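Local coordinates for uncharacterized protein (Bacteroides dorei DSM 17855, PDB 5TGF), which is a putative beta-lactamase that can bind calcium and probably acts as a serine hydrolase of the beta-lactamase and penicillin-binding protein class, at residues A66-V71 against R157-A162; R118-N123 against T130-L135; D136-F139 against F145-G148; A187-D192 against A196-G201. All coordinates share one frame; numbering follows the deposited sequence. Where two conformers were deposited one is given.

Contact 1: A66-V71 against R157-A162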
# COMPACT_ATOMS: atom_id res chain seq x y z
N ALA A 66 3.91 -5.53 4.74
CA ALA A 66 5.16 -6.33 4.71
C ALA A 66 5.93 -6.30 6.06
O ALA A 66 6.48 -7.33 6.46
CB ALA A 66 6.05 -5.89 3.58
N VAL A 67 5.94 -5.16 6.76
CA VAL A 67 6.59 -5.10 8.07
C VAL A 67 5.86 -6.05 9.04
O VAL A 67 6.48 -6.86 9.75
CB VAL A 67 6.60 -3.67 8.63
CG1 VAL A 67 7.16 -3.63 10.04
CG2 VAL A 67 7.40 -2.74 7.74
N ILE A 68 4.53 -5.99 9.04
CA ILE A 68 3.72 -6.86 9.88
C ILE A 68 3.89 -8.34 9.48
O ILE A 68 4.02 -9.20 10.35
CB ILE A 68 2.23 -6.44 9.87
CG1 ILE A 68 2.08 -5.01 10.39
CG2 ILE A 68 1.36 -7.46 10.63
CD1 ILE A 68 0.69 -4.44 10.20
N GLY A 69 3.94 -8.62 8.18
CA GLY A 69 4.26 -9.97 7.73
C GLY A 69 5.62 -10.48 8.25
O GLY A 69 5.77 -11.68 8.55
N ALA A 70 6.61 -9.63 8.33
CA ALA A 70 7.93 -10.05 8.85
C ALA A 70 7.87 -10.38 10.37
O ALA A 70 8.56 -11.28 10.87
CB ALA A 70 8.98 -9.01 8.55
N VAL A 71 6.98 -9.70 11.07
CA VAL A 71 6.72 -10.00 12.47
C VAL A 71 5.96 -11.30 12.61
O VAL A 71 6.29 -12.15 13.46
CB VAL A 71 5.97 -8.82 13.15
CG1 VAL A 71 5.56 -9.16 14.57
CG2 VAL A 71 6.84 -7.57 13.13
N ARG A 157 0.16 -1.70 15.95
CA ARG A 157 0.39 -1.81 17.39
C ARG A 157 0.48 -3.29 17.82
O ARG A 157 1.26 -3.61 18.73
CB ARG A 157 -0.71 -1.12 18.16
CG ARG A 157 -0.56 -1.12 19.68
CD ARG A 157 0.67 -0.41 20.15
NE ARG A 157 0.86 -0.61 21.60
CZ ARG A 157 2.02 -0.79 22.20
NH1 ARG A 157 3.16 -0.73 21.54
NH2 ARG A 157 2.05 -1.00 23.51
N MSE A 158 -0.26 -4.18 17.17
CA MSE A 158 -0.19 -5.58 17.53
C MSE A 158 1.21 -6.12 17.20
O MSE A 158 1.78 -6.87 18.00
CB MSE A 158 -1.25 -6.44 16.86
CG MSE A 158 -2.69 -6.12 17.28
SE MSE A 158 -3.99 -6.90 16.04
CE MSE A 158 -3.92 -8.82 16.48
N ALA A 159 1.79 -5.65 16.08
CA ALA A 159 3.14 -6.07 15.72
C ALA A 159 4.18 -5.51 16.70
O ALA A 159 5.14 -6.23 17.07
CB ALA A 159 3.46 -5.68 14.28
N GLU A 160 3.97 -4.28 17.16
CA GLU A 160 4.84 -3.65 18.13
C GLU A 160 4.91 -4.48 19.43
O GLU A 160 5.99 -4.67 19.99
CB GLU A 160 4.40 -2.23 18.49
CG GLU A 160 4.62 -1.19 17.43
CD GLU A 160 4.34 0.24 17.90
OE1 GLU A 160 3.69 0.44 18.95
OE2 GLU A 160 4.79 1.19 17.21
N VAL A 161 3.76 -4.89 19.91
CA VAL A 161 3.67 -5.70 21.12
C VAL A 161 4.34 -7.07 20.93
O VAL A 161 5.06 -7.53 21.80
CB VAL A 161 2.22 -5.79 21.61
CG1 VAL A 161 2.05 -6.81 22.75
CG2 VAL A 161 1.78 -4.42 22.06
N ALA A 162 4.17 -7.67 19.77
CA ALA A 162 4.74 -8.99 19.52
C ALA A 162 6.27 -8.96 19.49
O ALA A 162 6.92 -9.94 19.91
CB ALA A 162 4.17 -9.57 18.24

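Contact 2: R118-N123 against T130-L135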
# COMPACT_ATOMS: atom_id res chain seq x y z
N ARG A 118 -10.57 16.43 14.40
CA ARG A 118 -9.38 15.70 14.85
C ARG A 118 -8.73 14.98 13.64
O ARG A 118 -9.42 14.56 12.70
CB ARG A 118 -9.73 14.68 15.94
CG ARG A 118 -9.76 15.21 17.39
CD ARG A 118 -8.36 15.30 18.07
NE ARG A 118 -7.52 14.07 18.03
CZ ARG A 118 -6.24 13.98 17.61
NH1 ARG A 118 -5.57 15.04 17.18
NH2 ARG A 118 -5.60 12.81 17.62
N VAL A 119 -7.41 14.86 13.66
CA VAL A 119 -6.68 14.08 12.65
C VAL A 119 -5.63 13.21 13.36
O VAL A 119 -4.89 13.71 14.21
CB VAL A 119 -5.92 14.98 11.68
CG1 VAL A 119 -5.27 14.13 10.58
CG2 VAL A 119 -6.85 16.02 11.07
N ASP A 120 -5.59 11.92 13.07
CA ASP A 120 -4.55 11.03 13.65
C ASP A 120 -3.22 11.30 12.97
O ASP A 120 -3.04 10.88 11.83
CB ASP A 120 -4.91 9.54 13.46
CG ASP A 120 -3.83 8.58 14.00
OD1 ASP A 120 -2.65 9.00 14.11
OD2 ASP A 120 -4.14 7.39 14.30
N ASN A 121 -2.36 12.09 13.63
CA ASN A 121 -0.98 12.36 13.20
C ASN A 121 0.01 11.78 14.23
O ASN A 121 1.16 12.22 14.31
CB ASN A 121 -0.73 13.87 13.06
CG ASN A 121 -1.51 14.50 11.92
OD1 ASN A 121 -1.64 13.91 10.86
ND2 ASN A 121 -1.98 15.73 12.12
N TYR A 122 -0.41 10.80 15.01
CA TYR A 122 0.42 10.28 16.11
C TYR A 122 1.75 9.73 15.61
O TYR A 122 1.79 8.99 14.66
CB TYR A 122 -0.32 9.18 16.86
CG TYR A 122 -1.45 9.69 17.75
CD1 TYR A 122 -1.16 10.20 19.01
CD2 TYR A 122 -2.78 9.63 17.36
CE1 TYR A 122 -2.16 10.62 19.86
CE2 TYR A 122 -3.79 10.05 18.20
CZ TYR A 122 -3.48 10.56 19.45
OH TYR A 122 -4.44 10.99 20.36
N ASN A 123 2.81 9.99 16.36
CA ASN A 123 4.11 9.34 16.11
C ASN A 123 4.36 8.14 17.01
O ASN A 123 5.40 7.47 16.89
CB ASN A 123 5.23 10.36 16.23
CG ASN A 123 5.20 11.37 15.13
OD1 ASN A 123 5.10 11.02 13.95
ND2 ASN A 123 5.37 12.61 15.48
N THR A 130 -5.13 4.00 21.80
CA THR A 130 -5.98 4.49 22.90
C THR A 130 -7.11 5.39 22.43
O THR A 130 -8.25 5.25 22.86
CB THR A 130 -5.14 5.23 23.96
OG1 THR A 130 -4.13 4.34 24.45
CG2 THR A 130 -6.03 5.65 25.15
N GLU A 131 -6.82 6.31 21.52
CA GLU A 131 -7.89 7.16 20.97
C GLU A 131 -8.85 6.36 20.08
O GLU A 131 -10.07 6.54 20.16
CB GLU A 131 -7.34 8.33 20.20
CG GLU A 131 -8.45 9.20 19.62
CD GLU A 131 -8.06 10.64 19.38
OE1 GLU A 131 -6.83 10.93 19.43
OE2 GLU A 131 -8.96 11.47 19.11
N ILE A 132 -8.32 5.43 19.28
CA ILE A 132 -9.19 4.63 18.41
C ILE A 132 -10.12 3.72 19.24
O ILE A 132 -11.26 3.47 18.86
CB ILE A 132 -8.36 3.82 17.40
CG1 ILE A 132 -7.61 4.78 16.47
CG2 ILE A 132 -9.25 2.83 16.62
CD1 ILE A 132 -6.39 4.13 15.83
N LEU A 133 -9.64 3.28 20.40
CA LEU A 133 -10.41 2.38 21.26
C LEU A 133 -11.75 3.00 21.68
O LEU A 133 -12.72 2.30 21.81
CB LEU A 133 -9.59 1.98 22.49
CG LEU A 133 -10.31 1.18 23.60
CD1 LEU A 133 -10.85 -0.13 23.07
CD2 LEU A 133 -9.37 0.94 24.76
N SER A 134 -11.79 4.32 21.83
CA SER A 134 -13.00 5.04 22.25
C SER A 134 -14.10 5.12 21.18
O SER A 134 -15.22 5.44 21.51
CB SER A 134 -12.64 6.46 22.72
OG SER A 134 -12.29 7.28 21.59
N LEU A 135 -13.80 4.81 19.93
CA LEU A 135 -14.72 5.05 18.81
C LEU A 135 -15.61 3.84 18.55
O LEU A 135 -15.15 2.71 18.47
CB LEU A 135 -13.95 5.39 17.52
CG LEU A 135 -13.05 6.64 17.55
CD1 LEU A 135 -12.21 6.73 16.28
CD2 LEU A 135 -13.85 7.92 17.80

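Contact 3: D136-F139 against F145-G148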
# COMPACT_ATOMS: atom_id res chain seq x y z
N ASP A 136 -16.89 4.11 18.34
CA ASP A 136 -17.82 3.10 17.87
C ASP A 136 -17.40 2.56 16.50
O ASP A 136 -16.81 3.29 15.65
CB ASP A 136 -19.22 3.70 17.69
CG ASP A 136 -19.86 4.15 18.99
OD1 ASP A 136 -19.57 3.57 20.07
OD2 ASP A 136 -20.71 5.06 18.91
N THR A 137 -17.73 1.30 16.29
CA THR A 137 -17.55 0.68 15.00
C THR A 137 -18.66 1.10 14.05
O THR A 137 -19.65 1.67 14.46
CB THR A 137 -17.51 -0.84 15.10
OG1 THR A 137 -18.70 -1.33 15.74
CG2 THR A 137 -16.28 -1.28 15.86
N VAL A 138 -18.47 0.85 12.76
CA VAL A 138 -19.47 1.27 11.79
C VAL A 138 -20.23 0.07 11.20
O VAL A 138 -21.30 0.24 10.66
CB VAL A 138 -18.87 2.18 10.70
CG1 VAL A 138 -18.53 3.55 11.31
CG2 VAL A 138 -17.64 1.53 10.07
N PHE A 139 -19.70 -1.13 11.40
CA PHE A 139 -20.35 -2.39 10.99
C PHE A 139 -19.60 -3.57 11.55
O PHE A 139 -18.46 -3.45 12.04
CB PHE A 139 -20.52 -2.56 9.45
CG PHE A 139 -19.23 -2.42 8.67
CD1 PHE A 139 -18.34 -3.48 8.57
CD2 PHE A 139 -18.90 -1.21 8.05
CE1 PHE A 139 -17.14 -3.35 7.87
CE2 PHE A 139 -17.73 -1.08 7.29
CZ PHE A 139 -16.83 -2.15 7.22
N PHE A 145 -16.72 -4.00 3.05
CA PHE A 145 -15.46 -3.30 2.68
C PHE A 145 -15.62 -1.78 2.81
O PHE A 145 -16.56 -1.17 2.28
CB PHE A 145 -15.05 -3.64 1.26
CG PHE A 145 -13.72 -3.02 0.84
CD1 PHE A 145 -12.52 -3.70 1.04
CD2 PHE A 145 -13.69 -1.80 0.18
CE1 PHE A 145 -11.32 -3.15 0.62
CE2 PHE A 145 -12.48 -1.23 -0.25
CZ PHE A 145 -11.29 -1.94 -0.04
N GLU A 146 -14.76 -1.18 3.63
CA GLU A 146 -14.68 0.26 3.69
C GLU A 146 -13.26 0.71 3.98
O GLU A 146 -12.72 0.48 5.06
CB GLU A 146 -15.64 0.84 4.73
CG GLU A 146 -15.64 2.39 4.70
CD GLU A 146 -16.59 3.03 5.71
OE1 GLU A 146 -16.66 2.56 6.86
OE2 GLU A 146 -17.21 4.06 5.37
N TYR A 147 -12.69 1.40 3.01
CA TYR A 147 -11.29 1.86 3.07
C TYR A 147 -11.07 2.90 4.14
O TYR A 147 -11.91 3.78 4.38
CB TYR A 147 -10.90 2.41 1.72
CG TYR A 147 -9.43 2.68 1.47
CD1 TYR A 147 -8.89 3.95 1.74
CD2 TYR A 147 -8.63 1.74 0.84
CE1 TYR A 147 -7.55 4.22 1.47
CE2 TYR A 147 -7.29 2.00 0.56
CZ TYR A 147 -6.78 3.26 0.83
OH TYR A 147 -5.47 3.56 0.52
N GLY A 148 -9.95 2.78 4.83
CA GLY A 148 -9.59 3.76 5.84
C GLY A 148 -8.20 3.57 6.37
O GLY A 148 -7.44 2.80 5.80

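Contact 4: A187-D192 against A196-G201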
# COMPACT_ATOMS: atom_id res chain seq x y z
N ALA A 187 7.61 7.41 10.06
CA ALA A 187 7.55 8.43 11.11
C ALA A 187 8.88 9.15 11.12
O ALA A 187 9.91 8.55 10.76
CB ALA A 187 7.32 7.76 12.46
N PRO A 188 8.90 10.43 11.56
CA PRO A 188 7.71 11.19 11.98
C PRO A 188 6.76 11.50 10.84
O PRO A 188 7.17 11.61 9.66
CB PRO A 188 8.30 12.48 12.55
CG PRO A 188 9.61 12.64 11.86
CD PRO A 188 10.12 11.27 11.52
N VAL A 189 5.50 11.62 11.21
CA VAL A 189 4.39 11.84 10.29
C VAL A 189 4.35 13.30 9.87
O VAL A 189 4.36 14.18 10.72
CB VAL A 189 3.08 11.43 10.99
CG1 VAL A 189 1.86 11.71 10.15
CG2 VAL A 189 3.16 9.96 11.35
N ASN A 190 4.41 13.56 8.56
CA ASN A 190 4.20 14.89 8.00
C ASN A 190 2.72 15.27 8.14
O ASN A 190 1.84 14.46 7.83
CB ASN A 190 4.60 14.93 6.51
CG ASN A 190 4.21 16.23 5.82
OD1 ASN A 190 3.07 16.41 5.39
ND2 ASN A 190 5.15 17.16 5.74
N THR A 191 2.46 16.51 8.52
CA THR A 191 1.11 16.92 8.91
C THR A 191 0.43 17.86 7.92
O THR A 191 -0.57 18.52 8.25
CB THR A 191 1.13 17.53 10.32
OG1 THR A 191 2.04 18.62 10.32
CG2 THR A 191 1.59 16.54 11.33
N ASP A 192 0.96 17.95 6.71
CA ASP A 192 0.42 18.88 5.72
C ASP A 192 -0.96 18.49 5.18
O ASP A 192 -1.65 19.28 4.52
CB ASP A 192 1.43 19.08 4.59
CG ASP A 192 2.75 19.74 5.09
OD1 ASP A 192 2.79 20.36 6.17
OD2 ASP A 192 3.74 19.62 4.36
N ALA A 196 -1.01 10.80 6.46
CA ALA A 196 -1.34 10.31 7.79
C ALA A 196 -2.57 9.42 7.66
O ALA A 196 -3.27 9.53 6.65
CB ALA A 196 -1.64 11.48 8.72
N PRO A 197 -2.80 8.48 8.61
CA PRO A 197 -2.01 8.17 9.80
C PRO A 197 -0.75 7.40 9.44
O PRO A 197 -0.52 7.13 8.27
CB PRO A 197 -2.95 7.31 10.66
CG PRO A 197 -3.99 6.82 9.76
CD PRO A 197 -4.00 7.63 8.49
N MSE A 198 0.06 7.06 10.44
CA MSE A 198 1.41 6.47 10.18
C MSE A 198 1.41 5.40 9.10
O MSE A 198 2.14 5.51 8.10
CB MSE A 198 2.00 5.94 11.50
CG MSE A 198 3.47 5.56 11.34
SE MSE A 198 4.17 4.64 12.95
CE MSE A 198 4.10 6.20 14.14
N LEU A 199 0.72 4.29 9.34
CA LEU A 199 0.86 3.14 8.46
C LEU A 199 0.11 3.45 7.17
O LEU A 199 0.60 3.16 6.05
CB LEU A 199 0.29 1.86 9.06
CG LEU A 199 1.29 1.03 9.93
CD1 LEU A 199 1.61 1.78 11.20
CD2 LEU A 199 0.76 -0.36 10.24
N GLY A 200 -1.11 3.94 7.31
CA GLY A 200 -1.98 4.06 6.13
C GLY A 200 -1.47 5.08 5.12
O GLY A 200 -1.62 4.91 3.91
N GLY A 201 -0.85 6.15 5.61
CA GLY A 201 -0.47 7.25 4.79
C GLY A 201 0.83 7.96 5.11
O GLY A 201 1.12 8.94 4.46

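Contact 1: A66-V71 against R157-A162
V71 presses both its methyl groups onto the small side chains of A159 and A162, one turn apart on the facing helix. A chi1 of 174° swings CG1 to the far side of CB from the backbone N and carries it across the gap to A162 CB, 3.9 Å away; it also rests against the carbonyl oxygen of A159. The second branch, V71 CG2, meets A159 CB at 4.0 Å. One turn earlier, I68 offers only its inner methylene, CG1, to A159 CB at 4.2 Å, so A159 is touched from two successive turns by V71 and I68. The axes of the two short segments approach to 9.7 Å and cross at 33°, their N-to-C directions roughly aligned. No hydrogen bond spans the interface, which is wholly apolar in its side-chain contacts; the R157-E160 salt bridge lies within segment 157-162, away from the contact. Around the pair, V71 also packs on L174 of helix 167-179 and on L77. With V72 and T75, L77 has been seen to bind calcium in a crystal structure of this protein, though none is bound to this chain here; T75 OG1 bonds V71 O. This is helix-on-helix packing in the mainly helical region of the beta-lactamase fold, joining helix 60-74 to helix 150-163.

Contact 2: R118-N123 against T130-L135
The irregular segment 118-123 passes the last part of helix 125-133 with no backbone hydrogen bond between them, the nearest CA atoms being those of D120 and E131 at 8.9 Å. Side chains bridge the gap, and three donors converge on the E131 carboxylate. R118 and E131 reach toward each other from opposite directions, and the arginine grips side-on, with one nitrogen for each oxygen. Its NE gives an almost straight bond (177°) to E131 OE2 at 3.2 Å, using the syn lone pair and lying in the guanidinium plane. The second arm, R118 NH2 to E131 OE1 at 2.9 Å, is more bent and tilted, as the two flat groups stand 24° apart. Bends at chi2 and chi3 curl the arginine chain round so that this edge faces the glutamate. Y122 OH donates to the same OE1 at 2.6 Å, nearly in line with the CD-OE1 bond, its ring steeply turned to the carboxylate. The loop itself is shaped by an Asx turn, in which D120 OD1 accepts from Y122 N at 3.0 Å; together these bonds fasten the loop before helix 125-133 onto that helix, in the helical part of the beta-lactamase fold. The two donors on OE1 and one on OE2 would probably stabilise the charged form of E131. On the buried side, I132 CD1 comes within 4.2 Å of D120 OD2, which has a weak bond to Q153 NE2. S134 OG turns back to E131 O at 2.7 Å.

Contact 3: D136-F139 against F145-G148
F139 meets E146 with the edge of its ring: CE2 lies 3.8 Å from E146 CB, and that methylene sits in the plane of the phenyl group. The same ring atom, F139 CE2, is 3.8 Å from E146 OE1, again near the ring plane and not over a face. Ring and carboxylate planes stand 38° apart. F139 CG is held between its own backbone N and carbonyl carbon (chi1 54°), and this turns the ring in toward the second segment. E146 answers with a straight chain, CG anti to the backbone N (chi1 -175°), stretching out past the ring edge so that its carboxylate arrives beside V138. There the two side chains cross at about a right angle, and V138 CG2 approaches E146 OE1 to 3.5 Å; V138 was modelled in two conformers, so this approach is less certain. The backbones stay apart and are held by others: V138 pairs with G109, E146 with H106. Next along, Y147 OH bonds S58 OG and K61 NZ, consistent with the SxxK serine, lysine and tyrosine of this enzyme class. No hydrogen bond or salt bridge crosses the contact, and within the two segments E146 OE1 meets C-H groups alone; the slightly positive rim of a phenyl ring is a tolerable neighbour for it, which implies a contact of van der Waals and weak electrostatic character at the surface.

Contact 4: A187-D192 against A196-G201
N190 OD1 is gripped by two groups, the backbone N of D192 at 2.9 Å and ND1 of H195, at the turn that joins the two segments. The first bond closes an Asx turn, with the D192 N-H reaching OD1 from above the amide plane. The amide nitrogen, N190 ND2, donates to D192 OD2 at 3.2 Å; D192 OD2 lies in the amide plane of N190, yet the N-H meets that oxygen from above the carboxylate plane. These bonds hold both the oxygen and the nitrogen of the amide. Across the contact everything is apolar and centres on V189. Its chi1 of 176° points CG1 away from the backbone N and on to A196 CB at 3.8 Å, while CG2 lies over the start of the helix, 4.1 Å from M198 CA. V189 and the selenomethionine M198 cross at about a right angle. M198 extends from its backbone and then bends at its last torsion (chi3 -69°), bringing CE to A187 CB at 4.0 Å. P188 and P197 each follow a cis peptide bond, and P197 occupies the N-cap position; G201 N closes the first turn of the helix on P197 O at 2.9 Å. Short helix 198-201 packs against helices 60-74, 150-163 and 167-179: L199 packs on A64 and F167, Q153 touches M198, and G200 O receives a bond from K61 NZ.

Contacts 2 and 3 are nested inside the loop that contact 1 closes, and contact 4 follows in sequence. Contact 4 touches contacts 1 and 2: its L199 CD2 packs on I68 CD1 of contact 1 at 4.1 Å, and its V189 N lies 2.8 Å from N123 OD1 of contact 2, a probable hydrogen bond. Contact 3 stays about 5 Å from contact 4 at their nearest atoms. Contacts 2 and 3 merely adjoin along the chain, their centres about 15 Å apart. K61, on the helix of contact 1, probably links contacts 3 and 4 at the putative active site, through Y147 and G200. The calcium-binding residues, empty in this chain, lie beside V71 of contact 1.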